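Local coordinates for protein myosin IE heavy chain (Dictyostelium discoideum, PDB 1LKX) that binds actin and hydrolyses ATP in an actin-activated manner as a single-headed myosin motor, and may move membranes relative to actin, at residues S34-Y38 with K52-Y57; D43-N49 with Y584-S590. One frame throughout, in Å; residues are numbered along the deposited sequence.

Interaction 1 of 2, residues S34-Y38 with K52-Y57. With ADP (adenosine-5'-diphosphate), chain G.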
loop_
_atom_site.group_PDB
_atom_site.type_symbol
_atom_site.label_atom_id
_atom_site.label_comp_id
_atom_site.label_asym_id
_atom_site.label_seq_id
_atom_site.Cartn_x
_atom_site.Cartn_y
_atom_site.Cartn_z
ATOM N N SER A 34 24.428 -12.906 5.418
ATOM C CA SER A 34 24.430 -13.795 6.584
ATOM C C SER A 34 23.075 -13.856 7.310
ATOM O O SER A 34 23.009 -14.138 8.516
ATOM C CB SER A 34 25.531 -13.380 7.567
ATOM O OG SER A 34 25.344 -12.060 8.042
ATOM N N ASP A 35 22.006 -13.584 6.561
ATOM C CA ASP A 35 20.648 -13.616 7.078
ATOM C C ASP A 35 20.328 -12.609 8.175
ATOM O O ASP A 35 19.561 -12.902 9.087
ATOM C CB ASP A 35 20.315 -15.030 7.554
ATOM C CG ASP A 35 20.201 -16.011 6.404
ATOM O OD1 ASP A 35 20.004 -17.223 6.662
ATOM O OD2 ASP A 35 20.305 -15.564 5.239
ATOM N N ASN A 36 20.914 -11.424 8.090
ATOM C CA ASN A 36 20.637 -10.382 9.065
ATOM C C ASN A 36 19.860 -9.303 8.342
ATOM O O ASN A 36 20.374 -8.218 8.081
ATOM C CB ASN A 36 21.937 -9.814 9.618
ATOM C CG ASN A 36 22.542 -10.689 10.704
ATOM O OD1 ASN A 36 22.048 -10.729 11.836
ATOM N ND2 ASN A 36 23.613 -11.401 10.362
ATOM N N ILE A 37 18.615 -9.631 8.007
ATOM C CA ILE A 37 17.718 -8.743 7.282
ATOM C C ILE A 37 17.628 -7.322 7.843
ATOM O O ILE A 37 17.693 -6.338 7.102
ATOM C CB ILE A 37 16.297 -9.267 7.314
ATOM C CG1 ILE A 37 16.273 -10.783 7.253
ATOM C CG2 ILE A 37 15.514 -8.684 6.175
ATOM C CD1 ILE A 37 14.907 -11.309 7.682
ATOM N N TYR A 38 17.465 -7.230 9.157
ATOM C CA TYR A 38 17.285 -5.951 9.823
ATOM C C TYR A 38 18.518 -5.233 10.342
ATOM O O TYR A 38 19.426 -5.841 10.891
ATOM C CB TYR A 38 16.288 -6.129 10.975
ATOM C CG TYR A 38 14.975 -6.752 10.556
ATOM C CD1 TYR A 38 14.012 -6.012 9.860
ATOM C CD2 TYR A 38 14.714 -8.092 10.825
ATOM C CE1 TYR A 38 12.829 -6.596 9.448
ATOM C CE2 TYR A 38 13.541 -8.688 10.415
ATOM C CZ TYR A 38 12.604 -7.940 9.732
ATOM O OH TYR A 38 11.435 -8.552 9.356
ATOM N N LYS A 52 13.153 -16.074 1.501
ATOM C CA LYS A 52 13.154 -17.400 2.108
ATOM C C LYS A 52 12.814 -17.247 3.596
ATOM O O LYS A 52 12.979 -16.172 4.174
ATOM C CB LYS A 52 14.516 -18.079 1.945
ATOM C CG LYS A 52 15.616 -17.452 2.756
ATOM C CD LYS A 52 16.792 -18.399 2.856
ATOM C CE LYS A 52 17.822 -17.917 3.867
ATOM N NZ LYS A 52 18.898 -18.930 4.069
ATOM N N ASN A 53 12.344 -18.320 4.220
ATOM C CA ASN A 53 11.970 -18.243 5.623
ATOM C C ASN A 53 13.142 -18.199 6.569
ATOM O O ASN A 53 14.043 -19.015 6.481
ATOM C CB ASN A 53 11.090 -19.428 6.019
ATOM C CG ASN A 53 9.796 -19.474 5.248
ATOM O OD1 ASN A 53 9.059 -18.483 5.180
ATOM N ND2 ASN A 53 9.501 -20.630 4.662
ATOM N N LEU A 54 13.115 -17.233 7.474
ATOM C CA LEU A 54 14.142 -17.101 8.497
ATOM C C LEU A 54 13.419 -17.344 9.816
ATOM O O LEU A 54 12.548 -16.567 10.214
ATOM C CB LEU A 54 14.768 -15.706 8.471
ATOM C CG LEU A 54 15.899 -15.531 7.462
ATOM C CD1 LEU A 54 15.423 -15.927 6.084
ATOM C CD2 LEU A 54 16.373 -14.095 7.469
ATOM N N ASN A 55 13.763 -18.434 10.483
ATOM C CA ASN A 55 13.105 -18.763 11.734
ATOM C C ASN A 55 13.418 -17.734 12.815
ATOM O O ASN A 55 14.072 -18.044 13.806
ATOM C CB ASN A 55 13.519 -20.167 12.184
ATOM C CG ASN A 55 12.484 -20.812 13.081
ATOM O OD1 ASN A 55 11.294 -20.829 12.759
ATOM N ND2 ASN A 55 12.931 -21.354 14.211
ATOM N N ILE A 56 12.934 -16.511 12.617
ATOM C CA ILE A 56 13.158 -15.433 13.569
ATOM C C ILE A 56 11.866 -14.706 13.922
ATOM O O ILE A 56 11.894 -13.612 14.484
ATOM C CB ILE A 56 14.150 -14.412 13.011
ATOM C CG1 ILE A 56 13.469 -13.541 11.966
ATOM C CG2 ILE A 56 15.311 -15.137 12.370
ATOM C CD1 ILE A 56 14.365 -12.497 11.384
ATOM N N TYR A 57 10.735 -15.319 13.592
ATOM C CA TYR A 57 9.445 -14.716 13.876
ATOM C C TYR A 57 8.598 -15.627 14.748
ATOM O O TYR A 57 7.381 -15.716 14.592
ATOM C CB TYR A 57 8.724 -14.418 12.572
ATOM C CG TYR A 57 9.503 -13.522 11.647
ATOM C CD1 TYR A 57 9.757 -12.194 11.977
ATOM C CD2 TYR A 57 9.987 -14.005 10.433
ATOM C CE1 TYR A 57 10.471 -11.365 11.115
ATOM C CE2 TYR A 57 10.704 -13.189 9.563
ATOM C CZ TYR A 57 10.943 -11.869 9.907
ATOM O OH TYR A 57 11.651 -11.054 9.046
HETATM P PB ADP G . 5.522 -5.901 -1.113
HETATM O O1B ADP G . 4.455 -5.736 -0.088
HETATM O O2B ADP G . 5.113 -5.946 -2.511
HETATM O O3B ADP G . 6.499 -4.757 -0.805
HETATM P PA ADP G . 5.875 -8.519 -0.102
HETATM O O1A ADP G . 5.820 -8.282 1.348
HETATM O O2A ADP G . 4.638 -8.974 -0.793
HETATM O O3A ADP G . 6.332 -7.225 -0.903
HETATM O "O5'" ADP G . 7.053 -9.542 -0.305
HETATM C "C5'" ADP G . 7.138 -10.142 -1.600
HETATM C "C4'" ADP G . 7.516 -11.550 -1.374
HETATM O "O4'" ADP G . 8.761 -11.428 -0.751
HETATM C "C3'" ADP G . 6.727 -12.253 -0.341
HETATM O "O3'" ADP G . 5.368 -12.569 -0.631
HETATM C "C2'" ADP G . 7.693 -13.347 0.029
HETATM O "O2'" ADP G . 7.735 -14.434 -0.860
HETATM C "C1'" ADP G . 8.940 -12.518 0.137
HETATM N N9 ADP G . 9.202 -11.966 1.474
HETATM C C8 ADP G . 9.228 -10.658 1.883
HETATM N N7 ADP G . 9.635 -10.501 3.099
HETATM C C5 ADP G . 9.898 -11.787 3.522
HETATM C C6 ADP G . 10.371 -12.272 4.737
HETATM N N6 ADP G . 10.561 -11.470 5.745
HETATM N N1 ADP G . 10.553 -13.660 4.868
HETATM C C2 ADP G . 10.246 -14.500 3.782
HETATM N N3 ADP G . 9.779 -14.110 2.587
HETATM C C4 ADP G . 9.636 -12.713 2.529
#
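Two tyrosine hydroxyls meet end to end beside the nucleotide: Tyr-38 OH and Tyr-57 OH lie 2.5 Å apart, a short hydrogen bond in which either could be the donor. Each oxygen approaches the other ring at its edge, so the rings are joined through their tips and are not stacked. The Tyr-57 hydroxyl is also 3.5 Å from N6 of the ADP adenine, and the backbone O of Lys-52 is 3.2 Å from adenine C2, which places both ends of 52-57 against the base. Between these ends, apolar side chains close the gap: CD1 of Ile-37 packs on CD1 of Ile-56 (3.9 Å) and sits beside the side chain of Leu-54, while CE2 of Tyr-38 is 4.0 Å from CD1 of Ile-56. At the more open end, Asp-35 OD1 and Lys-52 NZ form a salt bridge at 3.3 Å whose hydrogen bond is weak. Asp-35, with positive phi (63°), is the C-prime residue of the Schellman motif that ends helix 21-33. His-76 meets both tyrosine rings, and Lys-113 makes a cation-pi contact with Tyr-57. Loop 52-57 lines the adenine end of the motor domain's nucleotide pocket, with 34-38 packed behind it.

Interaction 2 of 2, residues D43-N49 with Y584-S590. Unlike the reference sequence in segment 43-49: Thr-48 (reference Arg). With ADP (adenosine-5'-diphosphate), chain G.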
loop_
_atom_site.group_PDB
_atom_site.type_symbol
_atom_site.label_atom_id
_atom_site.label_comp_id
_atom_site.label_asym_id
_atom_site.label_seq_id
_atom_site.Cartn_x
_atom_site.Cartn_y
_atom_site.Cartn_z
ATOM N N ASP A 43 16.297 3.992 15.543
ATOM C CA ASP A 43 14.833 3.903 15.549
ATOM C C ASP A 43 14.211 3.556 14.200
ATOM O O ASP A 43 13.128 2.980 14.154
ATOM C CB ASP A 43 14.201 5.200 16.102
ATOM C CG ASP A 43 14.166 5.236 17.647
ATOM O OD1 ASP A 43 13.561 4.328 18.261
ATOM O OD2 ASP A 43 14.738 6.172 18.253
ATOM N N VAL A 44 14.877 3.906 13.106
ATOM C CA VAL A 44 14.356 3.559 11.787
ATOM C C VAL A 44 14.810 2.139 11.503
ATOM O O VAL A 44 15.943 1.776 11.793
ATOM C CB VAL A 44 14.907 4.464 10.678
ATOM C CG1 VAL A 44 14.572 3.871 9.330
ATOM C CG2 VAL A 44 14.319 5.859 10.800
ATOM N N VAL A 45 13.929 1.325 10.949
ATOM C CA VAL A 45 14.300 -0.046 10.655
ATOM C C VAL A 45 14.516 -0.244 9.169
ATOM O O VAL A 45 13.651 0.086 8.362
ATOM C CB VAL A 45 13.223 -1.033 11.101
ATOM C CG1 VAL A 45 13.746 -2.454 10.955
ATOM C CG2 VAL A 45 12.811 -0.739 12.521
ATOM N N ILE A 46 15.676 -0.778 8.811
ATOM C CA ILE A 46 15.979 -1.033 7.418
ATOM C C ILE A 46 15.941 -2.540 7.240
ATOM O O ILE A 46 16.628 -3.254 7.960
ATOM C CB ILE A 46 17.387 -0.508 7.046
ATOM C CG1 ILE A 46 17.471 1.006 7.300
ATOM C CG2 ILE A 46 17.700 -0.819 5.590
ATOM C CD1 ILE A 46 16.361 1.845 6.655
ATOM N N SER A 47 15.138 -3.026 6.297
ATOM C CA SER A 47 15.042 -4.468 6.064
ATOM C C SER A 47 15.291 -4.860 4.609
ATOM O O SER A 47 14.894 -4.159 3.685
ATOM C CB SER A 47 13.667 -4.996 6.473
ATOM O OG SER A 47 12.741 -4.834 5.410
ATOM N N THR A 48 15.927 -6.009 4.420
ATOM C CA THR A 48 16.247 -6.509 3.093
ATOM C C THR A 48 15.604 -7.861 2.837
ATOM O O THR A 48 15.945 -8.855 3.485
ATOM C CB THR A 48 17.767 -6.649 2.922
ATOM O OG1 THR A 48 18.295 -7.484 3.963
ATOM C CG2 THR A 48 18.434 -5.281 2.995
ATOM N N ASN A 49 14.687 -7.893 1.875
ATOM C CA ASN A 49 13.968 -9.108 1.506
ATOM C C ASN A 49 14.874 -10.350 1.408
ATOM O O ASN A 49 15.732 -10.446 0.527
ATOM C CB ASN A 49 13.263 -8.893 0.178
ATOM C CG ASN A 49 12.190 -9.905 -0.060
ATOM O OD1 ASN A 49 12.369 -11.087 0.228
ATOM N ND2 ASN A 49 11.063 -9.460 -0.592
ATOM N N TYR A 584 9.357 4.339 11.600
ATOM C CA TYR A 584 9.642 4.040 10.210
ATOM C C TYR A 584 10.344 2.733 9.931
ATOM O O TYR A 584 11.248 2.322 10.656
ATOM C CB TYR A 584 10.451 5.181 9.589
ATOM C CG TYR A 584 10.223 6.528 10.231
ATOM C CD1 TYR A 584 10.880 6.880 11.415
ATOM C CD2 TYR A 584 9.355 7.449 9.657
ATOM C CE1 TYR A 584 10.677 8.120 12.011
ATOM C CE2 TYR A 584 9.137 8.697 10.239
ATOM C CZ TYR A 584 9.803 9.029 11.418
ATOM O OH TYR A 584 9.601 10.267 12.002
ATOM N N VAL A 585 9.897 2.082 8.866
ATOM C CA VAL A 585 10.474 0.835 8.399
ATOM C C VAL A 585 10.719 1.124 6.943
ATOM O O VAL A 585 9.853 1.667 6.292
ATOM C CB VAL A 585 9.486 -0.359 8.498
ATOM C CG1 VAL A 585 10.070 -1.584 7.837
ATOM C CG2 VAL A 585 9.196 -0.672 9.944
ATOM N N ARG A 586 11.895 0.802 6.433
ATOM C CA ARG A 586 12.175 1.037 5.025
ATOM C C ARG A 586 12.722 -0.245 4.410
ATOM O O ARG A 586 13.841 -0.664 4.712
ATOM C CB ARG A 586 13.171 2.184 4.864
ATOM C CG ARG A 586 12.876 3.338 5.792
ATOM C CD ARG A 586 13.240 4.653 5.162
ATOM N NE ARG A 586 12.346 4.950 4.054
ATOM C CZ ARG A 586 12.349 6.096 3.385
ATOM N NH1 ARG A 586 11.493 6.279 2.381
ATOM N NH2 ARG A 586 13.205 7.057 3.726
ATOM N N CYS A 587 11.914 -0.872 3.562
ATOM C CA CYS A 587 12.293 -2.109 2.903
ATOM C C CYS A 587 13.101 -1.872 1.638
ATOM O O CYS A 587 12.788 -0.976 0.841
ATOM C CB CYS A 587 11.053 -2.908 2.538
ATOM S SG CYS A 587 10.010 -3.320 3.927
ATOM N N ILE A 588 14.130 -2.701 1.454
ATOM C CA ILE A 588 15.013 -2.628 0.294
ATOM C C ILE A 588 14.879 -3.940 -0.458
ATOM O O ILE A 588 15.044 -5.001 0.127
ATOM C CB ILE A 588 16.490 -2.497 0.709
ATOM C CG1 ILE A 588 16.646 -1.510 1.878
ATOM C CG2 ILE A 588 17.315 -2.093 -0.498
ATOM C CD1 ILE A 588 16.306 -0.075 1.561
ATOM N N LYS A 589 14.566 -3.884 -1.744
ATOM C CA LYS A 589 14.450 -5.107 -2.523
ATOM C C LYS A 589 15.890 -5.587 -2.783
ATOM O O LYS A 589 16.708 -4.871 -3.359
ATOM C CB LYS A 589 13.717 -4.823 -3.835
ATOM C CG LYS A 589 13.251 -6.069 -4.566
ATOM C CD LYS A 589 12.566 -5.734 -5.906
ATOM C CE LYS A 589 12.122 -7.000 -6.657
ATOM N NZ LYS A 589 11.514 -6.735 -7.995
ATOM N N SER A 590 16.197 -6.796 -2.327
ATOM C CA SER A 590 17.531 -7.384 -2.467
ATOM C C SER A 590 17.968 -7.609 -3.907
ATOM O O SER A 590 19.120 -7.387 -4.257
ATOM C CB SER A 590 17.575 -8.708 -1.721
ATOM O OG SER A 590 16.957 -8.575 -0.454
HETATM P PB ADP G . 5.522 -5.901 -1.113
HETATM O O1B ADP G . 4.455 -5.736 -0.088
HETATM O O2B ADP G . 5.113 -5.946 -2.511
HETATM O O3B ADP G . 6.499 -4.757 -0.805
HETATM P PA ADP G . 5.875 -8.519 -0.102
HETATM O O1A ADP G . 5.820 -8.282 1.348
HETATM O O2A ADP G . 4.638 -8.974 -0.793
HETATM O O3A ADP G . 6.332 -7.225 -0.903
HETATM O "O5'" ADP G . 7.053 -9.542 -0.305
HETATM C "C5'" ADP G . 7.138 -10.142 -1.600
HETATM C "C4'" ADP G . 7.516 -11.550 -1.374
HETATM O "O4'" ADP G . 8.761 -11.428 -0.751
HETATM C "C3'" ADP G . 6.727 -12.253 -0.341
HETATM O "O3'" ADP G . 5.368 -12.569 -0.631
HETATM C "C2'" ADP G . 7.693 -13.347 0.029
HETATM O "O2'" ADP G . 7.735 -14.434 -0.860
HETATM C "C1'" ADP G . 8.940 -12.518 0.137
HETATM N N9 ADP G . 9.202 -11.966 1.474
HETATM C C8 ADP G . 9.228 -10.658 1.883
HETATM N N7 ADP G . 9.635 -10.501 3.099
HETATM C C5 ADP G . 9.898 -11.787 3.522
HETATM C C6 ADP G . 10.371 -12.272 4.737
HETATM N N6 ADP G . 10.561 -11.470 5.745
HETATM N N1 ADP G . 10.553 -13.660 4.868
HETATM C C2 ADP G . 10.246 -14.500 3.782
HETATM N N3 ADP G . 9.779 -14.110 2.587
HETATM C C4 ADP G . 9.636 -12.713 2.529
HETATM O O HOH W 1 10.708 4.332 14.618
#
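This is a parallel pairing of two strands inside the central sheet of the motor domain, joining 45-48 near the N-terminus to 581-588, more than 530 residues later. The short strand axes approach to 4.7 Å at 22°, and the register runs unbroken from Val-45 opposite Val-585 to Thr-48 opposite Ile-588. The backbone ladder alternates as parallel strands require: Val-45 N to Tyr-584 O (2.9 Å), Arg-586 N to Val-45 O (2.7 Å), Ser-47 N to Arg-586 O (3.1 Å) and Ile-588 N to Ser-47 O (2.8 Å). A weak bond from Asn-49 N to Ile-588 O (3.4 Å) extends it, and beyond the strands Ser-590 OG donates a very short one to Asn-49 O (2.4 Å). One face carries Val-45, Ser-47, Val-585 and Cys-587, with Val-45 and Val-585 meeting helix 77-91; the other carries Ile-46, Thr-48, Arg-586 and Ile-588, where Ile-46 CG2 packs on Ile-588 CG1 (3.9 Å). The polar end of Arg-586 turns from this pair to Ser-100 on strand 95-100. Just past the C-terminal end of its strand, Asn-49 ND2 donates to ADP O4' (3.0 Å, 169°) and also binds Gly-104 O of the ATP-binding loop, as fits the P-loop NTPase core of the myosin head, built on its central seven-stranded sheet.

Overall arrangement
Interaction 2 is a buried contact, its centre about 15 Å from the centre of the chain; interaction 1, its centre about 23 Å away from that point, is partly buried, and the two contact centres are about 13 Å apart. The whole contacts bury 567 and 301 Å², both sides summed. A backbone ladder joins interaction 2, side-chain bonds and packing interaction 1. They share a sheet edge, because 34-38 leads into the outermost strand 38-40, antiparallel to 45-48. Ile-37 O lies 3.2 Å from Thr-48 N, a probable hydrogen bond, and Tyr-38 CE1 packs 3.5 Å from Ser-47 CB. Both touch ADP, the adenine in interaction 1 and the ribose, through Asn-49, in interaction 2.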